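Local coordinates for protein maltose operon transcriptional repressor (Staphylococcus aureus subsp. aureus Mu50, PDB 3HCW) that probably represses transcription of the maltose operon, with this C-terminal fragment forming a periplasmic binding protein-like regulatory core that would sense a small effector, at residues 116-121 and 225-230; 152-157 and 164-169; 206-211 and 234-239. All blocks are in the same frame, centred on the assembly; numbering follows the deposited sequence. Where two conformers were deposited one is given.

Contact 1: residues 116-121 and 225-230; sequences ILASEN and ATFNDS
Phe227, at the end of strand 222-227, pushes the rim of its ring against the backbone of Ala118 and Ser119 in helix 115-129. It illustrates how one large aromatic side chain can span the layer between a sheet and a covering helix when the residues it meets are small. Van der Waals packing carries the whole contact. The ring comes edge-on, with CZ 3.5 Å from Ser119 CB and 3.6 Å from Ser119 CA, while CE1 lies 3.7 Å from Ser119 N, an atom that sits in the ring plane. A second apolar touch, Ala118 CB to Phe227 CE1 at 4.3 Å, brings in the methyl group that faces the strand. With CG opposite its own carbonyl carbon (chi1 -61°), the Phe227 ring projects straight from the strand to the helix and bridges a CA-CA gap of 8.2 Å between Ser119 and Phe227.

Polar groups serve other purposes on each side. The Ser119 hydroxyl faces two carbonyls of its own helix, Asn115 O and Ile116 O, which compete for its one proton, with Arg149 O of helix 144-159 as a weak further partner. Beyond the aromatic ring the chain leaves the strand: Asp229 forms a salt bridge with Arg282, and Ser230 OG caps Leu232 N at the start of helix 231-234.

Such a loop at the C-terminal end of a parallel strand is where proteins of the periplasmic binding protein-like fold commonly line their ligand cleft. A glycerol about 5 Å from the Phe227 side chain is consistent with a pocket here, though it probably came from the crystallisation liquor. Around the contact, Ile243 of strand 241-244 packs on both Ala118 and Phe227, Thr277 of strand 272-280 touches Ala118, and Arg149 lies against the aromatic side chain.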
loop_
_atom_site.group_PDB
_atom_site.type_symbol
_atom_site.label_atom_id
_atom_site.label_comp_id
_atom_site.label_asym_id
_atom_site.label_seq_id
_atom_site.Cartn_x
_atom_site.Cartn_y
_atom_site.Cartn_z
ATOM N N ILE A 116 -0.403 -22.703 9.300
ATOM C CA ILE A 116 0.636 -23.666 9.635
ATOM C C ILE A 116 1.276 -24.228 8.353
ATOM O O ILE A 116 2.488 -24.171 8.187
ATOM C CB ILE A 116 0.114 -24.758 10.569
ATOM C CG1 ILE A 116 -0.358 -24.112 11.888
ATOM C CG2 ILE A 116 1.193 -25.799 10.794
ATOM C CD1 ILE A 116 -0.900 -25.053 12.940
ATOM N N LEU A 117 0.453 -24.698 7.432
ATOM C CA LEU A 117 0.927 -25.261 6.173
ATOM C C LEU A 117 1.690 -24.221 5.352
ATOM O O LEU A 117 2.794 -24.500 4.853
ATOM C CB LEU A 117 -0.256 -25.863 5.382
ATOM C CG LEU A 117 -0.026 -26.583 4.052
ATOM C CD1 LEU A 117 1.063 -27.652 4.163
ATOM C CD2 LEU A 117 -1.322 -27.193 3.572
ATOM N N ALA A 118 1.142 -23.005 5.274
ATOM C CA ALA A 118 1.792 -21.903 4.548
ATOM C C ALA A 118 3.214 -21.688 5.048
ATOM O O ALA A 118 4.167 -21.656 4.238
ATOM C CB ALA A 118 0.981 -20.618 4.650
ATOM N N SER A 119 3.351 -21.598 6.379
ATOM C CA SER A 119 4.665 -21.410 6.997
ATOM C C SER A 119 5.575 -22.616 6.823
ATOM O O SER A 119 6.778 -22.451 6.569
ATOM C CB SER A 119 4.556 -21.012 8.477
ATOM O OG SER A 119 3.675 -21.854 9.193
ATOM N N GLU A 120 5.009 -23.818 6.945
ATOM C CA GLU A 120 5.756 -25.042 6.731
ATOM C C GLU A 120 6.297 -25.119 5.310
ATOM O O GLU A 120 7.428 -25.524 5.123
ATOM C CB GLU A 120 4.884 -26.255 7.010
ATOM C CG GLU A 120 4.779 -26.556 8.467
ATOM C CD GLU A 120 3.844 -27.677 8.793
ATOM O OE1 GLU A 120 3.289 -28.306 7.859
ATOM O OE2 GLU A 120 3.675 -27.921 10.007
ATOM N N ASN A 121 5.475 -24.735 4.329
ATOM C CA ASN A 121 5.895 -24.652 2.938
ATOM C C ASN A 121 7.046 -23.673 2.747
ATOM O O ASN A 121 8.008 -23.973 2.034
ATOM C CB ASN A 121 4.727 -24.239 2.035
ATOM C CG ASN A 121 3.703 -25.320 1.891
ATOM O OD1 ASN A 121 3.995 -26.486 2.111
ATOM N ND2 ASN A 121 2.479 -24.939 1.527
ATOM N N ALA A 225 12.634 -14.178 3.488
ATOM C CA ALA A 225 11.316 -14.522 2.997
ATOM C C ALA A 225 10.251 -14.039 3.987
ATOM O O ALA A 225 10.556 -13.765 5.149
ATOM C CB ALA A 225 11.210 -16.032 2.782
ATOM N N THR A 226 9.008 -13.945 3.522
ATOM C CA THR A 226 7.905 -13.464 4.346
ATOM C C THR A 226 6.538 -13.975 3.881
ATOM O O THR A 226 6.466 -14.864 3.037
ATOM C CB THR A 226 7.901 -11.914 4.428
ATOM O OG1 THR A 226 6.883 -11.478 5.343
ATOM C CG2 THR A 226 7.699 -11.287 3.060
ATOM N N PHE A 227 5.466 -13.412 4.446
ATOM C CA PHE A 227 4.094 -13.762 4.083
ATOM C C PHE A 227 3.352 -12.568 3.507
ATOM O O PHE A 227 3.724 -11.425 3.769
ATOM C CB PHE A 227 3.321 -14.286 5.296
ATOM C CG PHE A 227 3.907 -15.522 5.905
ATOM C CD1 PHE A 227 3.374 -16.779 5.614
ATOM C CD2 PHE A 227 4.979 -15.429 6.791
ATOM C CE1 PHE A 227 3.919 -17.913 6.202
ATOM C CE2 PHE A 227 5.514 -16.546 7.383
ATOM C CZ PHE A 227 4.993 -17.781 7.092
ATOM N N ASN A 228 2.261 -12.849 2.867
ATOM C CA ASN A 228 1.688 -11.937 1.964
ATOM C C ASN A 228 2.102 -11.204 0.805
ATOM O O ASN A 228 2.231 -10.026 0.815
ATOM C CB ASN A 228 0.324 -11.463 2.386
ATOM C CG ASN A 228 0.394 -10.258 3.187
ATOM O OD1 ASN A 228 -0.161 -9.217 2.838
ATOM N ND2 ASN A 228 1.083 -10.366 4.289
ATOM N N ASP A 229 2.273 -11.966 -0.236
ATOM C CA ASP A 229 2.797 -11.440 -1.492
ATOM C C ASP A 229 1.917 -10.332 -2.040
ATOM O O ASP A 229 0.702 -10.468 -2.095
ATOM C CB ASP A 229 2.898 -12.546 -2.542
ATOM C CG ASP A 229 3.651 -12.102 -3.784
ATOM O OD1 ASP A 229 4.656 -11.379 -3.639
ATOM O OD2 ASP A 229 3.242 -12.471 -4.908
ATOM N N SER A 230 2.555 -9.228 -2.405
ATOM C CA SER A 230 1.926 -8.168 -3.163
ATOM C C SER A 230 3.002 -7.584 -4.067
ATOM O O SER A 230 4.115 -8.116 -4.153
ATOM C CB SER A 230 1.394 -7.083 -2.223
ATOM O OG SER A 230 2.467 -6.381 -1.610
#

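Contact 2: residues 152-157 and 164-169; sequences GFETVA and YQIIET
Tyr164 fills a shallow hollow on helix 144-159 whose walls are Phe153, Glu154 and Ala157. The Phe153 wall is an offset edge-to-face pair: its edge points at the face of Tyr164, with planes at 85° and centroids 5.7 Å apart. At the opposite end of the helical segment the methyl bump of Ala157 comes in obliquely, CB being 3.6 Å from Tyr164 CD2. The third wall is aliphatic, since Glu154 runs across the tyrosine at roughly a right angle and lays CG 3.6 Å from Tyr164 CE1, its carboxylate continuing past the phenol end.

A smaller knob sits next to this one. Ile166 CD1 comes to 3.7 Å from Phe153 CE2, so the phenylalanine meets both isoleucine and tyrosine through the same ring atom. Its reach follows from CG lying opposite the backbone N (chi1 167°), which swings the ring from the flank of the helix in toward the strand.

Helix and strand run nearly antiparallel, at 168° with axes 9.8 Å apart, as expected for the second half of a beta-alpha-beta crossover. Strand 163-169, outermost on this side of the chain's sheet, pairs with strand 133-139, whose Leu134 touches both Phe153 and Ala157, and helix 115-129 packs against the helix through Val156.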
loop_
_atom_site.group_PDB
_atom_site.type_symbol
_atom_site.label_atom_id
_atom_site.label_comp_id
_atom_site.label_asym_id
_atom_site.label_seq_id
_atom_site.Cartn_x
_atom_site.Cartn_y
_atom_site.Cartn_z
ATOM N N GLY A 152 4.289 -23.597 12.488
ATOM C CA GLY A 152 4.719 -24.251 11.255
ATOM C C GLY A 152 6.216 -24.137 11.033
ATOM O O GLY A 152 6.850 -25.044 10.490
ATOM N N PHE A 153 6.776 -23.010 11.463
ATOM C CA PHE A 153 8.196 -22.724 11.328
ATOM C C PHE A 153 9.012 -23.640 12.236
ATOM O O PHE A 153 9.976 -24.280 11.789
ATOM C CB PHE A 153 8.441 -21.249 11.686
ATOM C CG PHE A 153 9.888 -20.883 11.891
ATOM C CD1 PHE A 153 10.702 -20.585 10.804
ATOM C CD2 PHE A 153 10.426 -20.799 13.180
ATOM C CE1 PHE A 153 12.038 -20.223 10.995
ATOM C CE2 PHE A 153 11.742 -20.446 13.377
ATOM C CZ PHE A 153 12.550 -20.148 12.284
ATOM N N GLU A 154 8.617 -23.669 13.511
ATOM C CA GLU A 154 9.249 -24.479 14.541
ATOM C C GLU A 154 9.181 -25.970 14.227
ATOM O O GLU A 154 10.092 -26.715 14.572
ATOM C CB GLU A 154 8.565 -24.238 15.893
ATOM C CG GLU A 154 8.859 -22.902 16.550
ATOM C CD GLU A 154 8.320 -22.843 17.975
ATOM O OE1 GLU A 154 7.135 -23.174 18.176
ATOM O OE2 GLU A 154 9.079 -22.481 18.896
ATOM N N THR A 155 8.084 -26.407 13.611
ATOM C CA THR A 155 7.914 -27.820 13.266
ATOM C C THR A 155 8.854 -28.274 12.147
ATOM O O THR A 155 9.485 -29.316 12.289
ATOM C CB THR A 155 6.452 -28.166 12.928
ATOM O OG1 THR A 155 5.633 -27.948 14.082
ATOM C CG2 THR A 155 6.316 -29.621 12.528
ATOM N N VAL A 156 8.982 -27.499 11.067
ATOM C CA VAL A 156 9.891 -27.883 9.967
ATOM C C VAL A 156 11.356 -27.773 10.402
ATOM O O VAL A 156 12.182 -28.637 10.085
ATOM C CB VAL A 156 9.620 -27.086 8.673
ATOM C CG1 VAL A 156 10.692 -27.330 7.627
ATOM C CG2 VAL A 156 8.305 -27.489 8.107
ATOM N N ALA A 157 11.649 -26.738 11.181
ATOM C CA ALA A 157 12.971 -26.555 11.759
ATOM C C ALA A 157 13.359 -27.697 12.695
ATOM O O ALA A 157 14.502 -28.145 12.666
ATOM C CB ALA A 157 13.066 -25.215 12.469
ATOM N N TYR A 164 17.261 -22.715 15.555
ATOM C CA TYR A 164 16.394 -21.592 15.251
ATOM C C TYR A 164 16.145 -20.719 16.470
ATOM O O TYR A 164 16.283 -21.179 17.604
ATOM C CB TYR A 164 15.064 -22.066 14.655
ATOM C CG TYR A 164 14.147 -22.816 15.606
ATOM C CD1 TYR A 164 13.221 -22.132 16.410
ATOM C CD2 TYR A 164 14.184 -24.205 15.688
ATOM C CE1 TYR A 164 12.377 -22.815 17.276
ATOM C CE2 TYR A 164 13.332 -24.903 16.550
ATOM C CZ TYR A 164 12.431 -24.200 17.337
ATOM O OH TYR A 164 11.581 -24.881 18.187
ATOM N N GLN A 165 15.750 -19.472 16.209
ATOM C CA GLN A 165 15.302 -18.553 17.240
ATOM C C GLN A 165 14.054 -17.764 16.800
ATOM O O GLN A 165 13.803 -17.602 15.606
ATOM C CB GLN A 165 16.442 -17.613 17.622
ATOM C CG GLN A 165 16.880 -16.676 16.519
ATOM C CD GLN A 165 17.918 -15.685 16.968
ATOM O OE1 GLN A 165 19.061 -15.721 16.509
ATOM N NE2 GLN A 165 17.535 -14.787 17.869
ATOM N N ILE A 166 13.270 -17.304 17.776
ATOM C CA ILE A 166 12.097 -16.450 17.540
ATOM C C ILE A 166 12.417 -15.082 18.137
ATOM O O ILE A 166 12.903 -14.983 19.272
ATOM C CB ILE A 166 10.785 -17.013 18.217
ATOM C CG1 ILE A 166 10.539 -18.505 17.906
ATOM C CG2 ILE A 166 9.553 -16.170 17.864
ATOM C CD1 ILE A 166 10.294 -18.844 16.428
ATOM N N ILE A 167 12.177 -14.031 17.362
ATOM C CA ILE A 167 12.326 -12.663 17.840
ATOM C C ILE A 167 10.972 -11.981 17.724
ATOM O O ILE A 167 10.372 -11.960 16.647
ATOM C CB ILE A 167 13.371 -11.860 17.022
ATOM C CG1 ILE A 167 14.770 -12.466 17.174
ATOM C CG2 ILE A 167 13.353 -10.363 17.412
ATOM C CD1 ILE A 167 15.797 -11.893 16.210
ATOM N N GLU A 168 10.489 -11.449 18.842
ATOM C CA GLU A 168 9.287 -10.637 18.852
ATOM C C GLU A 168 9.695 -9.174 18.963
ATOM O O GLU A 168 10.470 -8.793 19.841
ATOM C CB GLU A 168 8.390 -11.031 20.013
ATOM C CG GLU A 168 6.952 -10.599 19.851
ATOM C CD GLU A 168 6.147 -10.851 21.106
ATOM O OE1 GLU A 168 6.480 -10.258 22.156
ATOM O OE2 GLU A 168 5.178 -11.637 21.040
ATOM N N THR A 169 9.180 -8.352 18.063
ATOM C CA THR A 169 9.624 -6.975 17.985
ATOM C C THR A 169 8.481 -6.052 17.624
ATOM O O THR A 169 7.483 -6.493 17.047
ATOM C CB THR A 169 10.786 -6.820 16.966
ATOM O OG1 THR A 169 11.213 -5.451 16.908
ATOM C CG2 THR A 169 10.359 -7.283 15.580
#

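Contact 3: residues 206-211 and 234-239; sequences AILSVL and EIASPP
A single water joins the two segments, giving one proton to Leu208 O at 2.8 Å and the other to Ser237 O at 2.9 Å. The two carbonyl oxygens are 5.2 Å apart and, being acceptors both, could not bond each other; a water placed between them can donate to both, and the angle of about 130° that they subtend at the water suits a molecule using both its hydrogens.

Beside this bridge lies the apolar part of the contact. The Leu208 side chain leaves helix 201-213 toward the loop and reaches it with one end, CD1 3.9 Å from Ala236 CB. The same CD1 passes 4.1 Å from Ser237 O, so the leucine borders the carbonyl that receives the water. Its first torsion sets CG opposite the carbonyl carbon (chi1 -56°), and with the chain extended beyond (chi2 171°) this carries CD1 out to the alanine methyl. Just after Ser237 the chain turns through the cis peptide bond before Pro238.

The region also belongs to the dimer interface. Ser209 OG bonds Ala236 O of the second subunit, the reciprocal bond forms from that subunit's Ser209 to Ala236 here, and Leu208 O has a weak second bond with Ser237 OG of the second subunit. Ile218 of the same chain touches both Leu208 and Pro238.

Chemically, the loop after helix 231-234 is joined to helix 201-213 by one leucine-alanine touch and a shared water. Leu208 O and Ser237 O are thus linked through solvent, while serine hydroxyls link the subunits directly.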
loop_
_atom_site.group_PDB
_atom_site.type_symbol
_atom_site.label_atom_id
_atom_site.label_comp_id
_atom_site.label_asym_id
_atom_site.label_seq_id
_atom_site.Cartn_x
_atom_site.Cartn_y
_atom_site.Cartn_z
ATOM N N ALA A 206 10.605 -3.257 6.928
ATOM C CA ALA A 206 11.395 -2.562 7.944
ATOM C C ALA A 206 12.681 -3.339 8.217
ATOM O O ALA A 206 13.734 -2.738 8.384
ATOM C CB ALA A 206 10.593 -2.389 9.234
ATOM N N ILE A 207 12.575 -4.671 8.267
ATOM C CA ILE A 207 13.736 -5.544 8.445
ATOM C C ILE A 207 14.777 -5.332 7.326
ATOM O O ILE A 207 15.953 -5.158 7.614
ATOM C CB ILE A 207 13.354 -7.065 8.505
ATOM C CG1 ILE A 207 12.163 -7.353 9.441
ATOM C CG2 ILE A 207 14.571 -7.921 8.882
ATOM C CD1 ILE A 207 12.402 -7.090 10.924
ATOM N N LEU A 208 14.333 -5.343 6.066
ATOM C CA LEU A 208 15.233 -5.182 4.914
ATOM C C LEU A 208 15.958 -3.842 4.963
ATOM O O LEU A 208 17.119 -3.750 4.578
ATOM C CB LEU A 208 14.471 -5.328 3.583
ATOM C CG LEU A 208 13.693 -6.634 3.378
ATOM C CD1 LEU A 208 12.803 -6.592 2.144
ATOM C CD2 LEU A 208 14.599 -7.840 3.355
ATOM N N SER A 209 15.265 -2.821 5.472
ATOM C CA SER A 209 15.809 -1.473 5.595
ATOM C C SER A 209 16.954 -1.439 6.597
ATOM O O SER A 209 17.989 -0.822 6.337
ATOM C CB SER A 209 14.708 -0.501 6.006
ATOM O OG SER A 209 15.169 0.839 5.936
ATOM N N VAL A 210 16.773 -2.132 7.721
ATOM C CA VAL A 210 17.802 -2.213 8.750
ATOM C C VAL A 210 18.976 -3.058 8.236
ATOM O O VAL A 210 20.137 -2.684 8.405
ATOM C CB VAL A 210 17.203 -2.726 10.097
ATOM C CG1 VAL A 210 18.283 -3.206 11.053
ATOM C CG2 VAL A 210 16.346 -1.616 10.760
ATOM N N LEU A 211 18.659 -4.161 7.559
ATOM C CA LEU A 211 19.670 -5.030 6.929
ATOM C C LEU A 211 20.506 -4.279 5.884
ATOM O O LEU A 211 21.706 -4.518 5.764
ATOM C CB LEU A 211 19.013 -6.283 6.317
ATOM C CG LEU A 211 18.903 -7.612 7.065
ATOM C CD1 LEU A 211 18.837 -7.490 8.590
ATOM C CD2 LEU A 211 17.736 -8.424 6.543
ATOM N N GLU A 234 7.455 -8.017 -4.371
ATOM C CA GLU A 234 7.960 -8.133 -5.733
ATOM C C GLU A 234 9.040 -7.095 -6.071
ATOM O O GLU A 234 10.016 -7.408 -6.738
ATOM C CB GLU A 234 6.803 -8.012 -6.729
ATOM C CG GLU A 234 7.191 -8.363 -8.165
ATOM C CD GLU A 234 6.021 -8.336 -9.143
ATOM O OE1 GLU A 234 6.275 -8.066 -10.333
ATOM O OE2 GLU A 234 4.862 -8.589 -8.732
ATOM N N ILE A 235 8.862 -5.859 -5.612
ATOM C CA ILE A 235 9.831 -4.802 -5.919
ATOM C C ILE A 235 10.588 -4.310 -4.677
ATOM O O ILE A 235 11.107 -3.194 -4.657
ATOM C CB ILE A 235 9.212 -3.628 -6.745
ATOM C CG1 ILE A 235 8.102 -2.915 -5.958
ATOM C CG2 ILE A 235 8.690 -4.144 -8.108
ATOM C CD1 ILE A 235 7.795 -1.517 -6.454
ATOM N N ALA A 236 10.672 -5.172 -3.660
ATOM C CA ALA A 236 11.539 -4.938 -2.501
ATOM C C ALA A 236 13.003 -5.050 -2.918
ATOM O O ALA A 236 13.300 -5.466 -4.033
ATOM C CB ALA A 236 11.229 -5.931 -1.388
ATOM N N SER A 237 13.905 -4.673 -2.017
ATOM C CA SER A 237 15.336 -4.744 -2.239
ATOM C C SER A 237 15.932 -5.822 -1.327
ATOM O O SER A 237 16.111 -5.577 -0.129
ATOM C CB SER A 237 15.998 -3.385 -1.945
ATOM O OG SER A 237 15.511 -2.367 -2.820
ATOM N N PRO A 238 16.205 -7.034 -1.874
ATOM C CA PRO A 238 15.912 -7.571 -3.218
ATOM C C PRO A 238 14.489 -8.154 -3.299
ATOM O O PRO A 238 13.848 -8.303 -2.258
ATOM C CB PRO A 238 16.931 -8.706 -3.353
ATOM C CG PRO A 238 17.031 -9.250 -1.965
ATOM C CD PRO A 238 16.916 -8.026 -1.045
ATOM N N PRO A 239 13.979 -8.458 -4.523
ATOM C CA PRO A 239 12.673 -9.119 -4.606
ATOM C C PRO A 239 12.541 -10.304 -3.655
ATOM O O PRO A 239 13.461 -11.114 -3.535
ATOM C CB PRO A 239 12.619 -9.580 -6.056
ATOM C CG PRO A 239 13.312 -8.465 -6.772
ATOM C CD PRO A 239 14.506 -8.179 -5.873
HETATM O O HOH W 1 17.805 -4.825 2.080
#

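In the fold
The three contacts share the part of the fold built around strands 133-139, 163-169, 194-198 and 222-227. Contacts 1 and 2, with centres 13 Å apart, meet directly: Glu120 CG lies 3.3 Å from Gly152 O where helices 115-129 and 144-159 pack against each other. Both reach the same sheet, and contact 2 is nested within the chain loop that contact 1 closes. Contact 3, centred about 16 Å from contact 1, interleaves with it in sequence. Contacts 2 and 3 are 20 Å apart between centres and do not touch. Contact 1 lies near a glycerol that may mark a pocket; contact 3 meets the second subunit through both its segments, and contact 1 touches it at Ser230.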